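Local coordinates for protein sulfate adenylyltransferase (Allochromatium vinosum, PDB 4DNX) that catalyses the reaction of sulfate with ATP to give adenosine 5'-phosphosulfate and diphosphate, the first of three steps from sulfate to sulfite, at residues 42-47 with 56-61; 37-42 with 146-151; 204-209 with 333-338. All coordinates share one frame; numbering follows the deposited sequence.

Contact 1 of 3, residues 42-47 with 56-61; sequences GNAVML and DGFMNL
Phe58 reaches from strand 57-58 to Asn43 and Ala44 of helix 38-48, while Leu47 answers with a branch laid against the backbone of Gly57. Phe58 has its CG anti to its own carbonyl carbon (chi1 -69°), which swings the far end of the ring towards the helix although its CB starts off across the line between the two backbones. There CE1 lies 3.8 Å from Asn43 CB, and CZ meets Ala44 CB at 4.3 Å, so two consecutive helix residues touch one end of the ring. The amide of Asn43 is not stacked on it: the two planes stand 53° apart, and Asn43 ND2 passes 4.1 Å from Phe58 CE1. One turn further along, Leu47 sends its CD1 branch to the strand backbone, 3.9 Å from Gly57 CA and 4.0 Å from Gly57 O. Gly57 has an extended conformation seldom adopted by other residues, and its N is buried with no partner in the model. The five touching residues are all buried. Strand 57-58 pairs antiparallel with strand 155-163, where Phe58 bonds to Gly159 through the backbone; Ile161 of that strand also touches Ala44 and Leu47. Leu112 touches Ala44 and Met115 touches Phe58, both from strand 111-116, so helix 38-48 packs against the mixed sheet of the PUA-like region.

Contact 2 of 3, residues 37-42 with 146-151; sequences SSQAAG and VETFNS
Gln39 bridges to Thr148 and Phe149 in a small, partly buried side-chain contact between two helix ends, the first turn of helix 38-48 and the last turn of helix 144-149. The long side chain spans the gap: with CG anti to the backbone N (chi1 168°) and the chain extended beyond it, the amide is delivered to the opposing helix. Its two ends meet different surfaces. Gln39 OE1 comes to the edge of the Phe149 ring, in its plane, 3.7 Å from CD1, and amide and ring are nearly coplanar at 26°. Such an approach puts the carbonyl oxygen beside the ring's hydrogens, and away from its electron-rich faces. Gln39 NE2 lies 4.0 Å from the Thr148 methyl CG2. The polar partner of Gln39 OE1 is Gln152 NE2, which also binds Phe149 O, while Gln152 OE1 bonds to Ser37 OG; this one second-shell residue thus ties both helix ends together and helps to place the Gln39 amide. Met128 and Thr132 of helix 125-136 also pack against Phe149. The helix ends are themselves closed by polar groups. Ser37 OG accepts from Ala40 N at 3.0 Å, and Val146 O receives Asn150 ND2 at 2.9 Å and Asn150 N at 3.1 Å from opposite faces of its plane. A serine N-cap thus begins one helix and Asn150 closes the other, while the helices themselves meet through Gln39 and the bridging Gln152: local helix-end packing within the PUA-like region.

Contact 3 of 3, residues 204-209 with 333-338; sequences MHRAHE and TAYSKK
Ala207 and Thr333 make the closest approach here, with Ala207 CB 3.4 Å from Thr333 OG1; the second and longer reach is that of Arg206 to Tyr335. Thr333 OG1 sits between its backbone N and carbonyl carbon (chi1 62°), a rotamer that turns the hydroxyl, and not the methyl, to the alanine. Arg206 can be followed outward as a worked case of a side chain with several obligations. Its CB points towards strand 333-336, and chi1 of -110° lies off the staggered positions. From CG the chain runs on extended to CD and then bends at the CG-CD bond (chi3 83°). The side chain as a whole also touches Val342 of strand 341-344 and Arg380. NE is near Glu210 OE1 in a long, weak ion pair. At the tip the guanidinium divides its work: NH1 donates to Pro376 O, its strongest polar partner, whereas NH2 comes to the edge of the Tyr335 ring, near its plane and 4.3 Å from CE1. This is an edge contact and not a cation-pi stack. Residues 205-208 read His-Arg-Ala-His at the start of helix 206-219, directly after the loop that follows strand 195-200 of the parallel sheet; this is probably the counterpart of the HXGH signature found in nucleotidyltransferases of the HUP clan, here flanked by a small antiparallel sheet.

Contacts 1 and 2 belong together: both use helix 38-48, share Gly42, and have centres about 12 Å apart. Contact 1 is nested within the chain loop that contact 2 closes, and the two touch where Phe58 CZ lies 3.4 Å from Ala40 O. One helix thus meets strand 57-58 and helix 144-149 within the PUA-like region. Contact 3 follows later in the chain, in the ATP-sulfurylase range on the opposite side of the chain's centre, with its centre about 39 Å from that of contact 1 and 37 Å from that of contact 2. Phe267 and Asp268, from that later range, nevertheless touch helix 38-48, so the two regions meet there.

Contact 1 of 3, residues 42-47 with 56-61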
loop_
_atom_site.group_PDB
_atom_site.type_symbol
_atom_site.label_atom_id
_atom_site.label_comp_id
_atom_site.label_asym_id
_atom_site.label_seq_id
_atom_site.Cartn_x
_atom_site.Cartn_y
_atom_site.Cartn_z
ATOM N N GLY A 42 6.119 7.981 15.565
ATOM C CA GLY A 42 6.351 8.419 14.174
ATOM C C GLY A 42 7.779 8.109 13.745
ATOM O O GLY A 42 8.036 7.695 12.603
ATOM N N ASN A 43 8.715 8.308 14.661
ATOM C CA ASN A 43 10.131 8.007 14.405
ATOM C C ASN A 43 10.215 6.506 14.073
ATOM O O ASN A 43 10.928 6.088 13.117
ATOM C CB ASN A 43 10.986 8.276 15.671
ATOM C CG ASN A 43 11.261 9.778 15.940
ATOM O OD1 ASN A 43 11.087 10.620 15.071
ATOM N ND2 ASN A 43 11.733 10.083 17.149
ATOM N N ALA A 44 9.474 5.672 14.812
ATOM C CA ALA A 44 9.538 4.218 14.592
ATOM C C ALA A 44 8.925 3.801 13.270
ATOM O O ALA A 44 9.421 2.912 12.603
ATOM C CB ALA A 44 8.828 3.447 15.760
ATOM N N VAL A 45 7.825 4.462 12.896
ATOM C CA VAL A 45 7.174 4.158 11.605
ATOM C C VAL A 45 8.125 4.543 10.460
ATOM O O VAL A 45 8.271 3.732 9.487
ATOM C CB VAL A 45 5.816 4.867 11.480
ATOM C CG1 VAL A 45 5.276 4.712 10.049
ATOM C CG2 VAL A 45 4.820 4.245 12.416
ATOM N N MET A 46 8.783 5.713 10.576
ATOM C CA MET A 46 9.713 6.197 9.519
ATOM C C MET A 46 10.918 5.232 9.433
ATOM O O MET A 46 11.381 4.895 8.329
ATOM C CB MET A 46 10.180 7.653 9.752
ATOM C CG MET A 46 9.025 8.685 9.642
ATOM S SD MET A 46 8.507 8.871 7.893
ATOM C CE MET A 46 9.725 9.993 7.335
ATOM N N LEU A 47 11.418 4.794 10.582
ATOM C CA LEU A 47 12.492 3.780 10.567
ATOM C C LEU A 47 12.024 2.451 9.932
ATOM O O LEU A 47 12.768 1.810 9.140
ATOM C CB LEU A 47 12.933 3.512 12.032
ATOM C CG LEU A 47 13.887 4.607 12.582
ATOM C CD1 LEU A 47 13.897 4.467 14.118
ATOM C CD2 LEU A 47 15.275 4.441 11.978
ATOM N N ASP A 56 19.347 2.301 12.875
ATOM C CA ASP A 56 18.739 1.053 13.411
ATOM C C ASP A 56 17.703 1.199 14.500
ATOM O O ASP A 56 17.005 0.234 14.809
ATOM C CB ASP A 56 19.810 0.024 13.843
ATOM C CG ASP A 56 20.592 0.445 15.044
ATOM O OD1 ASP A 56 20.162 1.367 15.798
ATOM O OD2 ASP A 56 21.658 -0.185 15.268
ATOM N N GLY A 57 17.563 2.402 15.042
ATOM C CA GLY A 57 16.656 2.603 16.163
ATOM C C GLY A 57 16.866 3.929 16.849
ATOM O O GLY A 57 17.257 4.905 16.227
ATOM N N PHE A 58 16.615 3.962 18.158
ATOM C CA PHE A 58 16.614 5.231 18.889
ATOM C C PHE A 58 18.000 5.536 19.407
ATOM O O PHE A 58 18.727 4.632 19.799
ATOM C CB PHE A 58 15.606 5.183 20.035
ATOM C CG PHE A 58 14.157 5.161 19.571
ATOM C CD1 PHE A 58 13.534 6.334 19.107
ATOM C CD2 PHE A 58 13.424 3.980 19.588
ATOM C CE1 PHE A 58 12.203 6.310 18.685
ATOM C CE2 PHE A 58 12.088 3.940 19.173
ATOM C CZ PHE A 58 11.464 5.114 18.709
ATOM N N MET A 59 18.331 6.820 19.418
ATOM C CA MET A 59 19.669 7.322 19.713
ATOM C C MET A 59 19.932 7.392 21.194
ATOM O O MET A 59 19.049 7.743 21.985
ATOM C CB MET A 59 19.821 8.742 19.149
ATOM C CG MET A 59 19.792 8.809 17.663
ATOM S SD MET A 59 20.123 10.492 17.116
ATOM C CE MET A 59 19.752 10.322 15.362
ATOM N N ASN A 60 21.191 7.128 21.572
ATOM C CA ASN A 60 21.623 7.517 22.927
ATOM C C ASN A 60 21.861 9.043 23.006
ATOM O O ASN A 60 21.796 9.761 21.958
ATOM C CB ASN A 60 22.861 6.732 23.377
ATOM C CG ASN A 60 24.080 6.981 22.499
ATOM O OD1 ASN A 60 24.241 8.040 21.874
ATOM N ND2 ASN A 60 24.981 6.012 22.501
ATOM N N LEU A 61 22.123 9.542 24.208
ATOM C CA LEU A 61 22.263 10.972 24.394
ATOM C C LEU A 61 23.446 11.543 23.604
ATOM O O LEU A 61 23.335 12.618 23.014
ATOM C CB LEU A 61 22.465 11.277 25.880
ATOM C CG LEU A 61 21.451 12.204 26.504
ATOM C CD1 LEU A 61 21.857 12.527 27.957
ATOM C CD2 LEU A 61 21.246 13.482 25.677
#

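Contact 2 of 3, residues 37-42 with 146-151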
loop_
_atom_site.group_PDB
_atom_site.type_symbol
_atom_site.label_atom_id
_atom_site.label_comp_id
_atom_site.label_asym_id
_atom_site.label_seq_id
_atom_site.Cartn_x
_atom_site.Cartn_y
_atom_site.Cartn_z
ATOM N N SER A 37 5.780 8.182 23.161
ATOM C CA SER A 37 5.087 9.405 22.673
ATOM C C SER A 37 4.694 9.262 21.207
ATOM O O SER A 37 5.253 8.447 20.448
ATOM C CB SER A 37 5.983 10.634 22.822
ATOM O OG SER A 37 7.117 10.551 21.953
ATOM N N SER A 38 3.767 10.101 20.766
ATOM C CA SER A 38 3.465 10.114 19.323
ATOM C C SER A 38 4.723 10.443 18.480
ATOM O O SER A 38 4.874 9.893 17.342
ATOM C CB SER A 38 2.282 11.075 19.047
ATOM O OG SER A 38 1.895 11.116 17.694
ATOM N N GLN A 39 5.620 11.309 18.998
ATOM C CA GLN A 39 6.862 11.639 18.300
ATOM C C GLN A 39 7.742 10.387 18.126
ATOM O O GLN A 39 8.177 10.103 17.012
ATOM C CB GLN A 39 7.625 12.784 19.013
ATOM C CG GLN A 39 9.047 12.969 18.490
ATOM C CD GLN A 39 9.719 14.153 19.171
ATOM O OE1 GLN A 39 10.705 13.995 19.931
ATOM N NE2 GLN A 39 9.188 15.348 18.919
ATOM N N ALA A 40 7.943 9.640 19.200
ATOM C CA ALA A 40 8.718 8.408 19.081
ATOM C C ALA A 40 8.018 7.406 18.156
ATOM O O ALA A 40 8.684 6.621 17.450
ATOM C CB ALA A 40 8.966 7.791 20.455
ATOM N N ALA A 41 6.683 7.302 18.247
ATOM C CA ALA A 41 5.966 6.352 17.375
ATOM C C ALA A 41 6.168 6.697 15.893
ATOM O O ALA A 41 6.319 5.807 15.038
ATOM C CB ALA A 41 4.455 6.268 17.763
ATOM N N GLY A 42 6.119 7.981 15.565
ATOM C CA GLY A 42 6.351 8.419 14.174
ATOM C C GLY A 42 7.779 8.109 13.745
ATOM O O GLY A 42 8.036 7.695 12.603
ATOM N N VAL A 146 8.975 22.966 19.928
ATOM C CA VAL A 146 9.682 23.110 21.211
ATOM C C VAL A 146 8.833 22.496 22.344
ATOM O O VAL A 146 9.364 21.724 23.188
ATOM C CB VAL A 146 9.982 24.605 21.498
ATOM C CG1 VAL A 146 10.380 24.840 22.957
ATOM C CG2 VAL A 146 11.098 25.122 20.553
ATOM N N GLU A 147 7.546 22.832 22.357
ATOM C CA GLU A 147 6.655 22.415 23.466
ATOM C C GLU A 147 6.528 20.889 23.473
ATOM O O GLU A 147 6.685 20.263 24.517
ATOM C CB GLU A 147 5.279 23.065 23.358
ATOM C CG GLU A 147 4.341 22.754 24.542
ATOM C CD GLU A 147 2.948 23.339 24.339
ATOM O OE1 GLU A 147 2.577 24.285 25.067
ATOM O OE2 GLU A 147 2.219 22.869 23.426
ATOM N N THR A 148 6.278 20.286 22.316
ATOM C CA THR A 148 6.174 18.824 22.220
ATOM C C THR A 148 7.451 18.143 22.665
ATOM O O THR A 148 7.425 17.171 23.433
ATOM C CB THR A 148 5.800 18.401 20.749
ATOM O OG1 THR A 148 4.487 18.906 20.468
ATOM C CG2 THR A 148 5.862 16.866 20.545
ATOM N N PHE A 149 8.595 18.646 22.182
ATOM C CA PHE A 149 9.876 17.978 22.454
ATOM C C PHE A 149 10.126 17.953 23.962
ATOM O O PHE A 149 10.619 16.957 24.504
ATOM C CB PHE A 149 11.020 18.740 21.718
ATOM C CG PHE A 149 12.400 18.109 21.868
ATOM C CD1 PHE A 149 12.644 16.819 21.383
ATOM C CD2 PHE A 149 13.435 18.801 22.506
ATOM C CE1 PHE A 149 13.936 16.223 21.525
ATOM C CE2 PHE A 149 14.718 18.230 22.653
ATOM C CZ PHE A 149 14.951 16.937 22.143
ATOM N N ASN A 150 9.756 19.044 24.618
ATOM C CA ASN A 150 10.041 19.217 26.033
ATOM C C ASN A 150 8.930 18.681 26.933
ATOM O O ASN A 150 8.972 18.870 28.167
ATOM C CB ASN A 150 10.307 20.702 26.326
ATOM C CG ASN A 150 11.702 21.114 25.896
ATOM O OD1 ASN A 150 12.666 20.934 26.635
ATOM N ND2 ASN A 150 11.821 21.633 24.682
ATOM N N SER A 151 7.961 17.997 26.331
ATOM C CA SER A 151 6.766 17.527 27.053
ATOM C C SER A 151 6.656 16.020 27.093
ATOM O O SER A 151 5.555 15.505 27.294
ATOM C CB SER A 151 5.490 18.112 26.434
ATOM O OG SER A 151 5.356 19.447 26.882
#

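Contact 3 of 3, residues 204-209 with 333-338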
loop_
_atom_site.group_PDB
_atom_site.type_symbol
_atom_site.label_atom_id
_atom_site.label_comp_id
_atom_site.label_asym_id
_atom_site.label_seq_id
_atom_site.Cartn_x
_atom_site.Cartn_y
_atom_site.Cartn_z
ATOM N N MET A 204 -4.452 20.284 -4.282
ATOM C CA MET A 204 -3.544 21.135 -5.041
ATOM C C MET A 204 -4.364 21.890 -6.090
ATOM O O MET A 204 -5.025 21.275 -6.927
ATOM C CB MET A 204 -2.484 20.262 -5.705
ATOM C CG MET A 204 -1.458 19.725 -4.691
ATOM S SD MET A 204 -0.448 18.467 -5.487
ATOM C CE MET A 204 0.417 19.455 -6.731
ATOM N N HIS A 205 -4.370 23.223 -5.988
ATOM C CA HIS A 205 -4.965 24.053 -7.014
ATOM C C HIS A 205 -3.927 24.429 -8.062
ATOM O O HIS A 205 -2.820 23.843 -8.092
ATOM C CB HIS A 205 -5.694 25.232 -6.349
ATOM C CG HIS A 205 -6.870 24.754 -5.573
ATOM N ND1 HIS A 205 -8.013 24.290 -6.185
ATOM C CD2 HIS A 205 -7.025 24.523 -4.248
ATOM C CE1 HIS A 205 -8.855 23.853 -5.264
ATOM N NE2 HIS A 205 -8.284 24.002 -4.079
ATOM N N ARG A 206 -4.305 25.305 -8.980
ATOM C CA ARG A 206 -3.463 25.528 -10.151
ATOM C C ARG A 206 -2.074 26.026 -9.834
ATOM O O ARG A 206 -1.122 25.724 -10.578
ATOM C CB ARG A 206 -4.171 26.407 -11.190
ATOM C CG ARG A 206 -4.521 25.560 -12.369
ATOM C CD ARG A 206 -5.076 26.380 -13.515
ATOM N NE ARG A 206 -3.976 26.940 -14.293
ATOM C CZ ARG A 206 -4.141 27.695 -15.377
ATOM N NH1 ARG A 206 -5.362 27.992 -15.801
ATOM N NH2 ARG A 206 -3.086 28.172 -16.024
ATOM N N ALA A 207 -1.934 26.782 -8.742
ATOM C CA ALA A 207 -0.616 27.333 -8.379
ATOM C C ALA A 207 0.369 26.217 -8.039
ATOM O O ALA A 207 1.531 26.250 -8.469
ATOM C CB ALA A 207 -0.754 28.303 -7.206
ATOM N N HIS A 208 -0.100 25.247 -7.260
ATOM C CA HIS A 208 0.774 24.147 -6.811
ATOM C C HIS A 208 0.985 23.169 -7.921
ATOM O O HIS A 208 2.084 22.627 -8.063
ATOM C CB HIS A 208 0.205 23.471 -5.561
ATOM C CG HIS A 208 0.446 24.275 -4.318
ATOM N ND1 HIS A 208 -0.301 24.129 -3.172
ATOM C CD2 HIS A 208 1.352 25.251 -4.057
ATOM C CE1 HIS A 208 0.121 24.991 -2.260
ATOM N NE2 HIS A 208 1.126 25.682 -2.771
ATOM N N GLU A 209 -0.048 22.991 -8.751
ATOM C CA GLU A 209 0.041 22.107 -9.917
ATOM C C GLU A 209 1.125 22.630 -10.866
ATOM O O GLU A 209 2.010 21.871 -11.335
ATOM C CB GLU A 209 -1.315 22.097 -10.632
ATOM C CG GLU A 209 -1.304 21.427 -11.986
ATOM C CD GLU A 209 -2.566 21.689 -12.812
ATOM O OE1 GLU A 209 -3.691 21.957 -12.257
ATOM O OE2 GLU A 209 -2.425 21.635 -14.048
ATOM N N THR A 333 3.912 32.375 -6.616
ATOM C CA THR A 333 3.417 32.366 -8.013
ATOM C C THR A 333 2.259 33.334 -8.186
ATOM O O THR A 333 1.652 33.805 -7.213
ATOM C CB THR A 333 2.873 30.979 -8.441
ATOM O OG1 THR A 333 1.749 30.623 -7.615
ATOM C CG2 THR A 333 3.921 29.878 -8.364
ATOM N N ALA A 334 1.946 33.644 -9.443
ATOM C CA ALA A 334 0.797 34.473 -9.801
ATOM C C ALA A 334 0.447 34.074 -11.235
ATOM O O ALA A 334 1.243 33.421 -11.900
ATOM C CB ALA A 334 1.136 35.948 -9.749
ATOM N N TYR A 335 -0.746 34.441 -11.685
ATOM C CA TYR A 335 -1.135 34.212 -13.049
ATOM C C TYR A 335 -0.675 35.435 -13.813
ATOM O O TYR A 335 -1.031 36.564 -13.469
ATOM C CB TYR A 335 -2.666 34.103 -13.181
ATOM C CG TYR A 335 -3.143 33.880 -14.604
ATOM C CD1 TYR A 335 -3.147 32.597 -15.159
ATOM C CD2 TYR A 335 -3.596 34.946 -15.384
ATOM C CE1 TYR A 335 -3.593 32.378 -16.471
ATOM C CE2 TYR A 335 -4.028 34.739 -16.693
ATOM C CZ TYR A 335 -4.018 33.441 -17.217
ATOM O OH TYR A 335 -4.474 33.262 -18.511
ATOM N N SER A 336 0.127 35.204 -14.851
ATOM C CA SER A 336 0.550 36.270 -15.755
ATOM C C SER A 336 -0.480 36.480 -16.856
ATOM O O SER A 336 -0.747 35.556 -17.637
ATOM C CB SER A 336 1.873 35.912 -16.454
ATOM O OG SER A 336 2.126 36.869 -17.484
ATOM N N LYS A 337 -1.024 37.692 -16.933
ATOM C CA LYS A 337 -1.964 38.039 -17.976
ATOM C C LYS A 337 -1.235 38.068 -19.313
ATOM O O LYS A 337 -1.823 37.740 -20.354
ATOM C CB LYS A 337 -2.533 39.431 -17.730
ATOM C CG LYS A 337 -3.481 39.500 -16.543
ATOM C CD LYS A 337 -4.150 40.851 -16.521
ATOM C CE LYS A 337 -4.041 41.464 -15.147
ATOM N NZ LYS A 337 -4.626 42.816 -15.173
ATOM N N LYS A 338 0.033 38.491 -19.287
ATOM C CA LYS A 338 0.819 38.621 -20.520
ATOM C C LYS A 338 1.143 37.255 -21.127
ATOM O O LYS A 338 1.122 37.107 -22.351
ATOM C CB LYS A 338 2.117 39.384 -20.278
ATOM C CG LYS A 338 1.957 40.879 -20.158
ATOM C CD LYS A 338 3.303 41.528 -19.823
ATOM C CE LYS A 338 3.552 42.743 -20.673
ATOM N NZ LYS A 338 3.971 43.908 -19.849
#